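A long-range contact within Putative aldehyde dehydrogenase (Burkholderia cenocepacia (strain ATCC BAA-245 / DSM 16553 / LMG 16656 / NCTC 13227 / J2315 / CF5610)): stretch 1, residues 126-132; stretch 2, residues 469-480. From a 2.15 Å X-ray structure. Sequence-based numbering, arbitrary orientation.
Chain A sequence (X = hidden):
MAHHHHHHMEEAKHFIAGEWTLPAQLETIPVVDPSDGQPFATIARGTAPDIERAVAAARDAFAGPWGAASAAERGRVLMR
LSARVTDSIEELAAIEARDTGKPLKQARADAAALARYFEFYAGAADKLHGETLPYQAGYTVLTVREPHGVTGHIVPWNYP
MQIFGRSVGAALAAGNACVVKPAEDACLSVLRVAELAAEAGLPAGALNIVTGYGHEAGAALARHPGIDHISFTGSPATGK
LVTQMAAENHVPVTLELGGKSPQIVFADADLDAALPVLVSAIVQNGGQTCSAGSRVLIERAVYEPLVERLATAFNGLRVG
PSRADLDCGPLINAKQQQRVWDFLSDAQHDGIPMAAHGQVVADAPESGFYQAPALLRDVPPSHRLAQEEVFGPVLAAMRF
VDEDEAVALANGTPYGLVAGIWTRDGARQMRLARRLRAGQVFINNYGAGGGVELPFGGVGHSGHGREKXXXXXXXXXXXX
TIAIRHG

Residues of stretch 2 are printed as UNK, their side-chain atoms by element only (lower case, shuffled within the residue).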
ATOM      1  N   ASP A 126       3.981 -12.651  -7.375  1.00 22.35           N
ATOM      2  CA  ASP A 126       3.924 -11.632  -8.420  1.00 19.10           C
ATOM      3  C   ASP A 126       3.056 -10.438  -8.027  1.00 16.66           C
ATOM      4  O   ASP A 126       2.619  -9.671  -8.883  1.00 16.95           O
ATOM      5  CB  ASP A 126       3.426 -12.235  -9.739  1.00 17.96           C
ATOM      6  CG  ASP A 126       2.053 -12.872  -9.619  1.00 17.47           C
ATOM      7  OD1 ASP A 126       1.422 -12.768  -8.547  1.00 19.86           O
ATOM      8  OD2 ASP A 126       1.599 -13.478 -10.614  1.00 19.52           O
ATOM      9  N   LYS A 127       2.812 -10.287  -6.730  1.00 17.04           N
ATOM     10  CA  LYS A 127       2.017  -9.171  -6.233  1.00 20.05           C
ATOM     11  C   LYS A 127       2.769  -8.418  -5.142  1.00 18.24           C
ATOM     12  O   LYS A 127       2.196  -7.594  -4.426  1.00 19.95           O
ATOM     13  CB  LYS A 127       0.665  -9.669  -5.725  1.00 11.78           C
ATOM     14  CG  LYS A 127      -0.148 -10.335  -6.823  1.00 21.69           C
ATOM     15  CD  LYS A 127      -1.356 -11.063  -6.288  1.00 12.43           C
ATOM     16  CE  LYS A 127      -1.926 -11.978  -7.354  1.00 12.91           C
ATOM     17  NZ  LYS A 127      -0.984 -13.077  -7.700  1.00 12.96           N
ATOM     18  N   LEU A 128       4.059  -8.711  -5.025  1.00 15.64           N
ATOM     19  CA  LEU A 128       4.942  -7.960  -4.144  1.00 17.93           C
ATOM     20  C   LEU A 128       5.377  -6.691  -4.866  1.00 19.87           C
ATOM     21  O   LEU A 128       6.295  -6.714  -5.688  1.00 22.82           O
ATOM     22  CB  LEU A 128       6.151  -8.805  -3.734  1.00 18.54           C
ATOM     23  CG  LEU A 128       7.113  -8.192  -2.716  1.00 20.18           C
ATOM     24  CD1 LEU A 128       6.360  -7.752  -1.473  1.00 20.71           C
ATOM     25  CD2 LEU A 128       8.213  -9.180  -2.358  1.00 20.05           C
ATOM     26  N   HIS A 129       4.703  -5.586  -4.562  1.00 17.40           N
ATOM     27  CA  HIS A 129       4.878  -4.349  -5.313  1.00 18.38           C
ATOM     28  C   HIS A 129       5.862  -3.385  -4.666  1.00 19.36           C
ATOM     29  O   HIS A 129       5.922  -3.266  -3.442  1.00 21.08           O
ATOM     30  CB  HIS A 129       3.532  -3.643  -5.488  1.00 17.47           C
ATOM     31  CG  HIS A 129       2.506  -4.460  -6.211  1.00 23.45           C
ATOM     32  ND1 HIS A 129       1.154  -4.244  -6.074  1.00 25.08           N
ATOM     33  CD2 HIS A 129       2.640  -5.491  -7.079  1.00 27.23           C
ATOM     34  CE1 HIS A 129       0.494  -5.109  -6.825  1.00 25.94           C
ATOM     35  NE2 HIS A 129       1.372  -5.876  -7.446  1.00 27.32           N
ATOM     36  N   GLY A 130       6.630  -2.695  -5.502  1.00 18.66           N
ATOM     37  CA  GLY A 130       7.412  -1.558  -5.060  1.00 16.56           C
ATOM     38  C   GLY A 130       6.591  -0.299  -5.258  1.00 14.33           C
ATOM     39  O   GLY A 130       5.371  -0.372  -5.392  1.00 14.40           O
ATOM     40  N   GLU A 131       7.246   0.857  -5.285  1.00 11.32           N
ATOM     41  CA  GLU A 131       6.521   2.115  -5.417  1.00 20.62           C
ATOM     42  C   GLU A 131       7.151   3.065  -6.429  1.00 18.52           C
ATOM     43  O   GLU A 131       8.311   2.910  -6.817  1.00 18.78           O
ATOM     44  CB  GLU A 131       6.422   2.827  -4.061  1.00 25.17           C
ATOM     45  CG  GLU A 131       5.662   2.063  -2.987  1.00 30.95           C
ATOM     46  CD  GLU A 131       6.515   1.014  -2.300  1.00 36.28           C
ATOM     47  OE1 GLU A 131       7.736   1.237  -2.160  1.00 36.27           O
ATOM     48  OE2 GLU A 131       5.965  -0.035  -1.908  1.00 39.58           O
ATOM     49  N   THR A 132       6.363   4.042  -6.862  1.00 20.04           N
ATOM     50  CA  THR A 132       6.895   5.213  -7.540  1.00 12.56           C
ATOM     51  C   THR A 132       6.617   6.410  -6.638  1.00 18.19           C
ATOM     52  O   THR A 132       5.510   6.565  -6.119  1.00 15.15           O
ATOM     53  CB  THR A 132       6.279   5.427  -8.941  1.00 17.91           C
ATOM     54  OG1 THR A 132       4.912   5.837  -8.817  1.00 15.41           O
ATOM     55  CG2 THR A 132       6.358   4.150  -9.765  1.00 12.87           C
ATOM     56  N   UNK A 469       2.303 -14.341   6.905  1.00 18.97           N
ATOM     57  CA  UNK A 469       1.562 -13.291   6.228  1.00 16.58           C
ATOM     58  C   UNK A 469       2.317 -12.638   5.085  1.00 15.22           C
ATOM     59  O   UNK A 469       3.450 -13.007   4.781  1.00 16.88           O
ATOM     60  N   UNK A 470       1.683 -11.658   4.452  1.00 14.74           N
ATOM     61  CA  UNK A 470       2.293 -10.942   3.338  1.00 14.97           C
ATOM     62  C   UNK A 470       3.481 -10.112   3.817  1.00 12.69           C
ATOM     63  O   UNK A 470       4.468  -9.949   3.098  1.00 12.61           O
ATOM     64  c   UNK A 470       2.476  -8.469   1.121  1.00 18.31           C
ATOM     65  c   UNK A 470       1.245 -10.266   0.154  1.00 17.99           C
ATOM     66  c   UNK A 470       1.260 -10.044   2.652  1.00 16.57           C
ATOM     67  c   UNK A 470       1.618  -9.846  -1.110  1.00 18.17           C
ATOM     68  c   UNK A 470       2.424  -8.734  -1.257  1.00 17.23           C
ATOM     69  c   UNK A 470       2.854  -8.044  -0.141  1.00 18.29           C
ATOM     70  c   UNK A 470       1.670  -9.584   1.282  1.00 18.05           C
ATOM     71  N   UNK A 471       3.378  -9.606   5.043  1.00 11.51           N
ATOM     72  CA  UNK A 471       4.399  -8.746   5.642  1.00  7.93           C
ATOM     73  C   UNK A 471       5.789  -9.388   5.656  1.00  7.89           C
ATOM     74  O   UNK A 471       6.804  -8.689   5.645  1.00  7.59           O
ATOM     75  c   UNK A 471       3.984  -8.373   7.071  1.00 10.63           C
ATOM     76  o   UNK A 471       3.879  -5.701   6.546  1.00 21.16           O
ATOM     77  o   UNK A 471       5.579  -5.140   7.815  1.00 22.77           O
ATOM     78  c   UNK A 471       4.937  -7.432   7.794  1.00 17.38           C
ATOM     79  c   UNK A 471       4.788  -5.989   7.353  1.00 21.03           C
ATOM     80  N   UNK A 472       5.830 -10.715   5.671  1.00  8.37           N
ATOM     81  CA  UNK A 472       7.088 -11.448   5.760  1.00 10.72           C
ATOM     82  C   UNK A 472       7.975 -11.207   4.542  1.00 15.79           C
ATOM     83  O   UNK A 472       9.203 -11.253   4.639  1.00 17.77           O
ATOM     84  c   UNK A 472       6.816 -12.937   5.928  1.00  9.34           C
ATOM     85  N   UNK A 473       7.348 -10.945   3.400  1.00 15.40           N
ATOM     86  CA  UNK A 473       8.069 -10.714   2.152  1.00 14.85           C
ATOM     87  C   UNK A 473       8.977  -9.486   2.224  1.00 11.24           C
ATOM     88  O   UNK A 473       9.994  -9.421   1.533  1.00 11.68           O
ATOM     89  c   UNK A 473       5.204 -11.429  -0.419  1.00 17.91           C
ATOM     90  c   UNK A 473       7.084 -10.562   0.990  1.00 16.72           C
ATOM     91  c   UNK A 473       6.167 -11.754   0.708  1.00 18.67           C
ATOM     92  c   UNK A 473       6.982 -12.995   0.378  1.00 16.22           C
ATOM     93  N   UNK A 474       8.607  -8.516   3.055  1.00 10.14           N
ATOM     94  CA  UNK A 474       9.404  -7.299   3.204  1.00 14.86           C
ATOM     95  C   UNK A 474      10.699  -7.581   3.959  1.00 17.86           C
ATOM     96  O   UNK A 474      11.702  -6.893   3.770  1.00 21.24           O
ATOM     97  o   UNK A 474       3.836  -4.775   1.210  1.00 27.85           O
ATOM     98  c   UNK A 474       4.994  -5.121   1.867  1.00 21.67           C
ATOM     99  c   UNK A 474       7.333  -5.826   3.197  1.00 17.28           C
ATOM    100  c   UNK A 474       4.925  -5.834   3.046  1.00 20.17           C
ATOM    101  c   UNK A 474       6.088  -6.181   3.704  1.00 17.74           C
ATOM    102  c   UNK A 474       6.216  -4.757   1.344  1.00 17.37           C
ATOM    103  c   UNK A 474       8.603  -6.211   3.919  1.00  6.96           C
ATOM    104  c   UNK A 474       7.377  -5.108   2.009  1.00 13.76           C
ATOM    105  N   UNK A 475      10.670  -8.594   4.818  1.00 16.05           N
ATOM    106  CA  UNK A 475      11.855  -9.003   5.546  1.00 14.29           C
ATOM    107  C   UNK A 475      12.797  -9.836   4.698  1.00 16.61           C
ATOM    108  O   UNK A 475      13.984  -9.954   5.007  1.00 19.32           O
ATOM    109  N   UNK A 476      12.267 -10.416   3.625  1.00 18.23           N
ATOM    110  CA  UNK A 476      13.066 -11.261   2.741  1.00 17.29           C
ATOM    111  C   UNK A 476      13.449 -10.539   1.452  1.00 16.97           C
ATOM    112  O   UNK A 476      13.965 -11.155   0.516  1.00 17.89           O
ATOM    113  c   UNK A 476      11.204 -14.761   5.283  1.00 16.57           C
ATOM    114  c   UNK A 476      12.318 -12.556   2.416  1.00 14.98           C
ATOM    115  c   UNK A 476      12.374 -15.418   5.599  1.00 17.23           C
ATOM    116  c   UNK A 476      12.336 -13.559   3.534  1.00 15.89           C
ATOM    117  c   UNK A 476      13.527 -15.152   4.887  1.00 15.97           C
ATOM    118  c   UNK A 476      11.186 -13.837   4.256  1.00 11.25           C
ATOM    119  c   UNK A 476      13.504 -14.227   3.860  1.00 16.74           C
ATOM    120  N   UNK A 477      13.190  -9.236   1.405  1.00 15.20           N
ATOM    121  CA  UNK A 477      13.651  -8.410   0.296  1.00 14.35           C
ATOM    122  C   UNK A 477      14.353  -7.162   0.819  1.00 14.90           C
ATOM    123  O   UNK A 477      14.306  -6.868   2.014  1.00 14.41           O
ATOM    124  c   UNK A 477      12.494  -7.983  -0.644  1.00 14.27           C
ATOM    125  o   UNK A 477      11.516  -7.237   0.091  1.00 13.36           O
ATOM    126  c   UNK A 477      11.838  -9.201  -1.287  1.00 10.46           C
ATOM    127  N   UNK A 478      15.016  -6.443  -0.082  1.00 14.49           N
ATOM    128  CA  UNK A 478      15.657  -5.175   0.252  1.00 15.23           C
ATOM    129  C   UNK A 478      15.281  -4.127  -0.785  1.00 17.02           C
ATOM    130  O   UNK A 478      15.320  -4.391  -1.986  1.00 20.38           O
ATOM    131  c   UNK A 478      17.161  -5.335   0.329  1.00 12.39           C
ATOM    132  N   UNK A 479      14.918  -2.937  -0.319  1.00 15.97           N
ATOM    133  CA  UNK A 479      14.424  -1.897  -1.213  1.00 15.92           C
ATOM    134  C   UNK A 479      15.557  -1.213  -1.973  1.00 16.33           C
ATOM    135  O   UNK A 479      16.544  -0.768  -1.383  1.00 15.01           O
ATOM    136  c   UNK A 479      11.622  -0.636  -1.924  1.00  8.11           C
ATOM    137  c   UNK A 479      12.785   0.104  -1.282  1.00 16.78           C
ATOM    138  c   UNK A 479      12.288   1.282  -0.458  1.00 16.59           C
ATOM    139  c   UNK A 479      13.621  -0.855  -0.432  1.00 18.38           C
ATOM    140  N   UNK A 480      15.406  -1.143  -3.290  1.00 15.62           N
ATOM    141  CA  UNK A 480      16.312  -0.376  -4.132  1.00 13.92           C
ATOM    142  C   UNK A 480      15.557   0.796  -4.747  1.00 11.03           C
ATOM    143  O   UNK A 480      14.498   0.613  -5.346  1.00  9.70           O
ATOM    144  n   UNK A 480      19.586  -3.166  -8.244  1.00  9.42           N
ATOM    145  c   UNK A 480      17.701  -0.458  -6.276  1.00 16.96           C
ATOM    146  c   UNK A 480      18.109  -1.321  -7.462  1.00 15.79           C
ATOM    147  c   UNK A 480      19.208  -2.302  -7.091  1.00 14.94           C
ATOM    148  c   UNK A 480      16.920  -1.251  -5.232  1.00 16.07           C
TER

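Position 469 has no side-chain atoms, so it is glycine, and its positive phi of 63° by itself favours that residue; G469 opens a type I turn that ends at position 472. Position 470 carries one carbon and then a ring of six carbons with no heteroatom, one of them against the backbone O of K127 and another near CD1 of L128: phenylalanine. CZ of F470 lies 3.4 Å from O of K127, which sits at the ring edge near its plane, and CE1 of F470 lies 3.8 Å from CD1 of L128.

Position 471 holds three carbons, the third bearing two oxygens, and touches none of stretch 1. That is a glutamate, and E471 points away. A single carbon at 472, out of reach, makes alanine; A472 is buried, and its N closes the turn with a weak bond to O of G469.

At 473 there are four carbons forked at the second, with CB packed 3.8 Å from CD2 of L128, the pattern of leucine. L473 points toward stretch 1. Position 474 has one carbon and a six-carbon ring bearing one oxygen, and a ring carbon nears CD1 of L128, hence tyrosine; CE1 of Y474 lies 4.1 Å from CD1 of L128, an oblique approach.

Position 475 lacks side-chain atoms and is glycine, although G475 has room for a CB. One carbon and a bare six-carbon ring, leading away from the contact, identify 476 as phenylalanine, F476.

Position 477 shows one carbon carrying an oxygen and a carbon, the latter near CD2 of L128: threonine. T477 points toward stretch 1 and sets its CG2 3.8 Å from CD2 of L128. The single carbon at 478, out of reach, is alanine, A478. Four carbons forked at the second, one end near OE1 of E131, make 479 leucine; CD1 of L479 comes within 4.3 Å of OE1 of E131. Finally, position 480 has four carbons in a row ending in nitrogen and lies beyond reach of stretch 1: it is lysine, K480.

The contact works around one leucine. L128 adopts chi1 t and chi2 p, its end comes nearer to stretch 2, and it gives up by far the largest area, 107 of the 302 Å² buried by both sides. F470, L473, Y474 and T477 all meet its methyls, gathered by a turn and a short, weakly bonded helix that lead into a strand. No hydrogen bond crosses between the stretches. The rule to read here is an apolar knob received by a compact, locally folded segment.

Stretch 2, residues 469-480: GFEALYGFTALK
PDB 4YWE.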